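Local coordinates for protein L-lysine 6-monooxygenase (Pseudomonas syringae pv. tomato, PDB 5CQF) that probably hydroxylates the side-chain amine of lysine or a related amino acid, using FAD and NADPH, in siderophore biosynthesis, at residues A[73-78]-A[409-414]. Sequence-based numbering, arbitrary orientation.
Sequences VFRDLV and SQSFSL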
loop_
_atom_site.group_PDB
_atom_site.type_symbol
_atom_site.label_atom_id
_atom_site.label_comp_id
_atom_site.label_asym_id
_atom_site.label_seq_id
_atom_site.Cartn_x
_atom_site.Cartn_y
_atom_site.Cartn_z
ATOM N N VAL A 73 -8.068 0.832 14.192
ATOM C CA VAL A 73 -9.442 1.014 14.630
ATOM C C VAL A 73 -9.688 0.584 16.109
ATOM O O VAL A 73 -10.569 1.081 16.727
ATOM C CB VAL A 73 -10.357 0.360 13.556
ATOM C CG1 VAL A 73 -10.457 -1.148 13.732
ATOM C CG2 VAL A 73 -11.707 1.014 13.493
ATOM N N PHE A 74 -8.843 -0.247 16.705
ATOM C CA PHE A 74 -8.934 -0.594 18.120
ATOM C C PHE A 74 -8.566 0.525 19.059
ATOM O O PHE A 74 -8.893 0.474 20.249
ATOM C CB PHE A 74 -7.992 -1.743 18.488
ATOM C CG PHE A 74 -8.396 -3.087 17.949
ATOM C CD1 PHE A 74 -9.718 -3.404 17.701
ATOM C CD2 PHE A 74 -7.433 -4.044 17.720
ATOM C CE1 PHE A 74 -10.065 -4.652 17.205
ATOM C CE2 PHE A 74 -7.768 -5.300 17.258
ATOM C CZ PHE A 74 -9.087 -5.605 16.982
ATOM N N ARG A 75 -7.875 1.522 18.537
ATOM C CA ARG A 75 -7.381 2.615 19.343
ATOM C C ARG A 75 -8.435 3.720 19.330
ATOM O O ARG A 75 -8.207 4.828 18.809
ATOM C CB ARG A 75 -6.019 3.047 18.824
ATOM C CG ARG A 75 -5.062 1.856 18.912
ATOM C CD ARG A 75 -3.599 2.133 18.543
ATOM N NE ARG A 75 -3.103 3.284 19.256
ATOM C CZ ARG A 75 -2.369 4.260 18.718
ATOM N NH1 ARG A 75 -2.028 4.227 17.425
ATOM N NH2 ARG A 75 -1.998 5.278 19.496
ATOM N N ASP A 76 -9.576 3.364 19.930
ATOM C CA ASP A 76 -10.780 4.170 20.042
ATOM C C ASP A 76 -10.885 4.689 21.472
ATOM O O ASP A 76 -9.888 4.649 22.200
ATOM C CB ASP A 76 -12.022 3.347 19.614
ATOM C CG ASP A 76 -12.333 2.138 20.523
ATOM O OD1 ASP A 76 -11.978 2.111 21.701
ATOM O OD2 ASP A 76 -12.953 1.173 20.033
ATOM N N LEU A 77 -12.075 5.156 21.891
ATOM C CA LEU A 77 -12.233 5.792 23.210
ATOM C C LEU A 77 -12.337 4.841 24.360
ATOM O O LEU A 77 -12.346 5.309 25.506
ATOM C CB LEU A 77 -13.469 6.701 23.264
ATOM C CG LEU A 77 -13.320 8.026 22.548
ATOM C CD1 LEU A 77 -14.676 8.691 22.445
ATOM C CD2 LEU A 77 -12.308 8.962 23.221
ATOM N N VAL A 78 -12.461 3.533 24.102
ATOM C CA VAL A 78 -12.675 2.564 25.220
ATOM C C VAL A 78 -11.919 1.274 25.170
ATOM O O VAL A 78 -11.555 0.749 26.208
ATOM C CB VAL A 78 -14.166 2.195 25.394
ATOM C CG1 VAL A 78 -14.949 3.444 25.696
ATOM C CG2 VAL A 78 -14.737 1.509 24.153
ATOM N N SER A 409 -2.018 15.464 22.865
ATOM C CA SER A 409 -2.484 14.831 21.620
ATOM C C SER A 409 -3.968 14.659 21.777
ATOM O O SER A 409 -4.453 14.488 22.889
ATOM C CB SER A 409 -1.835 13.452 21.465
ATOM O OG SER A 409 -1.783 13.026 20.124
ATOM N N GLN A 410 -4.709 14.668 20.684
ATOM C CA GLN A 410 -6.083 14.180 20.762
ATOM C C GLN A 410 -6.165 12.680 20.429
ATOM O O GLN A 410 -7.115 12.263 19.790
ATOM C CB GLN A 410 -7.027 15.012 19.872
ATOM C CG GLN A 410 -7.214 16.459 20.316
ATOM C CD GLN A 410 -7.793 16.576 21.726
ATOM O OE1 GLN A 410 -8.971 16.284 21.963
ATOM N NE2 GLN A 410 -6.951 16.989 22.675
ATOM N N SER A 411 -5.187 11.879 20.880
ATOM C CA SER A 411 -5.177 10.418 20.666
ATOM C C SER A 411 -6.288 9.751 21.477
ATOM O O SER A 411 -6.339 9.833 22.702
ATOM C CB SER A 411 -3.831 9.812 21.068
ATOM O OG SER A 411 -3.811 8.404 20.877
ATOM N N PHE A 412 -7.184 9.086 20.776
ATOM C CA PHE A 412 -8.322 8.485 21.438
ATOM C C PHE A 412 -7.866 7.372 22.363
ATOM O O PHE A 412 -8.353 7.261 23.482
ATOM C CB PHE A 412 -9.292 7.950 20.423
ATOM C CG PHE A 412 -10.142 8.991 19.789
ATOM C CD1 PHE A 412 -9.869 10.343 19.927
ATOM C CD2 PHE A 412 -11.239 8.604 19.023
ATOM C CE1 PHE A 412 -10.682 11.289 19.350
ATOM C CE2 PHE A 412 -12.063 9.551 18.434
ATOM C CZ PHE A 412 -11.777 10.900 18.598
ATOM N N SER A 413 -6.918 6.567 21.919
ATOM C CA SER A 413 -6.458 5.488 22.758
ATOM C C SER A 413 -5.829 5.976 24.061
ATOM O O SER A 413 -6.051 5.373 25.124
ATOM C CB SER A 413 -5.501 4.577 22.002
ATOM O OG SER A 413 -4.446 5.293 21.374
ATOM N N LEU A 414 -5.073 7.072 24.008
ATOM C CA LEU A 414 -4.438 7.596 25.213
ATOM C C LEU A 414 -5.498 8.030 26.213
ATOM O O LEU A 414 -5.354 7.770 27.402
ATOM C CB LEU A 414 -3.505 8.772 24.882
ATOM C CG LEU A 414 -2.268 8.360 24.067
ATOM C CD1 LEU A 414 -1.355 9.569 23.798
ATOM C CD2 LEU A 414 -1.471 7.222 24.707
HETATM O O HOH W 1 -1.993 4.517 22.309
HETATM O O HOH W 2 -5.962 6.326 19.132
#
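Arg75 meets Ser413 first through carbon, its CB lying 3.6 Å from Ser413 CB, and then through its polar end. The arginine chain bends at chi3 (51°), which sets Arg75 NE near Ser413 OG. Arg75 NE gives Ser413 OG a weak bond of 3.2 Å, bent to 127° at the hydrogen. A water ties the same two side chains together, accepting from Arg75 NH2 at 2.9 Å and hydrogen-bonding to Ser413 OG. The guanidinium has its stronger partner elsewhere: NH1 donates to Asn251 OD1. Arg75 is also the centre of an inverse gamma turn, and its carbonyl O accepts from a second water at 2.7 Å. That water in turn accepts from Ser413 N, thus serving an amide in the first turn of helix 412-428, two residues after the N-cap residue Ser411. Asp76 CB points away from the helix, and its carboxylate is used within its own loop, where Asp76 OD1 takes Val78 N at 2.8 Å from above the carboxylate plane in an Asx turn, and Thr79 N as well. Its carbonyl O receives a CA-H...O contact from Ser413 CA. Leu77 makes the apolar part, CD2 sitting over one face of the Phe412 ring, offset toward the rim, 4.1 Å from Phe412 CG; Trp114 also meets this ring. On its other contacts Leu77 reaches Ile26 and Ala27 of helix 23-37, near the probable Rossmann-type glycine motif of the FAD-binding region. A weak NE bond to the serine hydroxyl, two water bridges and a leucine-phenylalanine contact thus join loop and helix start, so much of their polar fit appears to run through water.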